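Local coordinates for 2-hydroxychromene-2-carboxylate isomerase (Pseudomonas putida, PDB 2IMF), which catalyses the reversible glutathione-dependent isomerization of 2-hydroxychromene-2-carboxylate to trans-o-hydroxybenzylidenepyruvate in naphthalene degradation, as a kappa class glutathione transferase, at the interface of chains A and B. Sequence-based numbering; all coordinates share one arbitrary frame. Chains: chain A/B, 2-hydroxychromene-2-carboxylate isomerase.

The interface of chains A and B. Residues chain A 46, 48, 164, 166; chain B 56, 58-59.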
loop_
_atom_site.group_PDB
_atom_site.type_symbol
_atom_site.label_atom_id
_atom_site.label_comp_id
_atom_site.label_asym_id
_atom_site.label_seq_id
_atom_site.Cartn_x
_atom_site.Cartn_y
_atom_site.Cartn_z
ATOM N N ILE A 46 6.561 16.582 -5.219
ATOM C CA ILE A 46 6.226 15.789 -6.401
ATOM C C ILE A 46 4.844 16.098 -6.928
ATOM O O ILE A 46 4.370 15.425 -7.851
ATOM C CB ILE A 46 6.316 14.227 -6.244
ATOM C CG1 ILE A 46 5.282 13.718 -5.223
ATOM C CG2 ILE A 46 7.765 13.736 -6.011
ATOM C CD1 ILE A 46 4.759 12.350 -5.635
ATOM N N ASN A 48 2.001 16.192 -4.953
ATOM C CA ASN A 48 0.932 15.476 -4.227
ATOM C C ASN A 48 0.269 16.428 -3.254
ATOM O O ASN A 48 0.598 16.462 -2.066
ATOM C CB ASN A 48 1.531 14.290 -3.480
ATOM C CG ASN A 48 0.464 13.401 -2.919
ATOM O OD1 ASN A 48 -0.762 13.707 -2.990
ATOM N ND2 ASN A 48 0.899 12.291 -2.326
ATOM N N LYS A 164 14.405 10.660 -5.229
ATOM C CA LYS A 164 13.101 10.225 -5.751
ATOM C C LYS A 164 12.222 9.646 -4.657
ATOM O O LYS A 164 11.268 8.923 -4.936
ATOM C CB LYS A 164 13.254 9.283 -6.947
ATOM C CG LYS A 164 13.999 10.002 -8.106
ATOM C CD LYS A 164 13.744 9.441 -9.500
ATOM C CE LYS A 164 14.989 9.698 -10.396
ATOM N NZ LYS A 164 15.266 11.181 -10.607
ATOM N N PHE A 166 9.229 9.864 -2.321
ATOM C CA PHE A 166 7.947 10.620 -2.360
ATOM C C PHE A 166 7.091 10.402 -1.087
ATOM O O PHE A 166 6.070 11.071 -0.922
ATOM C CB PHE A 166 7.133 10.215 -3.610
ATOM C CG PHE A 166 6.797 8.737 -3.618
ATOM C CD1 PHE A 166 5.693 8.254 -2.862
ATOM C CD2 PHE A 166 7.610 7.812 -4.330
ATOM C CE1 PHE A 166 5.455 6.903 -2.768
ATOM C CE2 PHE A 166 7.336 6.462 -4.228
ATOM C CZ PHE A 166 6.226 6.002 -3.477
ATOM N N LEU B 56 1.124 11.655 -11.015
ATOM C CA LEU B 56 2.300 12.098 -10.238
ATOM C C LEU B 56 3.506 11.300 -10.689
ATOM O O LEU B 56 3.695 10.187 -10.237
ATOM C CB LEU B 56 2.075 11.868 -8.737
ATOM C CG LEU B 56 0.848 12.589 -8.148
ATOM C CD1 LEU B 56 0.592 12.179 -6.694
ATOM C CD2 LEU B 56 1.148 14.049 -8.235
ATOM N N VAL B 58 6.803 11.042 -10.450
ATOM C CA VAL B 58 7.779 10.385 -9.596
ATOM C C VAL B 58 7.180 9.192 -8.849
ATOM O O VAL B 58 7.811 8.138 -8.757
ATOM C CB VAL B 58 8.395 11.333 -8.594
ATOM C CG1 VAL B 58 9.224 10.632 -7.494
ATOM C CG2 VAL B 58 9.320 12.266 -9.337
ATOM N N LYS B 59 5.971 9.314 -8.340
ATOM C CA LYS B 59 5.315 8.142 -7.662
ATOM C C LYS B 59 4.917 7.041 -8.668
ATOM O O LYS B 59 5.093 5.841 -8.397
ATOM C CB LYS B 59 4.073 8.684 -6.906
ATOM C CG LYS B 59 3.467 7.609 -5.983
ATOM C CD LYS B 59 2.513 8.183 -4.974
ATOM C CE LYS B 59 1.831 7.021 -4.237
ATOM N NZ LYS B 59 0.709 7.644 -3.370
HETATM O O HOH W 1 10.192 7.268 -6.925
HETATM O O HOH W 2 6.263 13.772 -9.837
#
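Water 2 joins B:Val58 to A:Ile46: the amide N of B:Val58, in the first turn of helix 57-74, lies 2.8 Å from the water O, nearly straight at 172° on the hydrogen. The carbonyl O of A:Ile46, which closes helix 39-46, lies farther from the O of water 2, at 3.2 Å. Water 1 makes a second bridge, its O 2.8 Å from the carbonyl O of A:Lys164. The carbonyl O of B:Val58 lies 3.1 Å from the O of water 1. This water sits in the plane of the A:Phe166 ring, at the edge. The backbone of B:Val58 is thus tied to chain A at both its N and its O, through water; within this patch no N or O of one chain comes within direct bonding reach of the other.

Apart from the two water bridges, the patch is held by apolar contacts. The side chain of A:Ile46 straddles neighbouring residues of helix 57-74: its gamma methyl CG2 meets CB of B:Val58 at 3.6 Å, while the delta methyl CD1 reaches CB of B:Lys59 at 3.9 Å. B:Leu56, just ahead of that helix, crosses A:Asn48 at about a right angle, the delta methyl CD1 of B:Leu56 lying 4.0 Å from CB of A:Asn48.

B:Lys59 lies across one face of A:Phe166, with CG 3.9 Å from the ring centroid and offset toward the rim, a CH-pi contact. With CG anti to the backbone N (chi1 -170°) and the chain extended beyond, its methylenes run past the CD1-CE1 side of the ring.

This patch is part of the two-fold interface of the deposited dimer, which fits the dimeric habit of kappa class glutathione transferases, and recurs with the chains exchanged. Because A:Asn48 and A:Phe166 also line the glutathione pocket, the pairing may help steady that pocket.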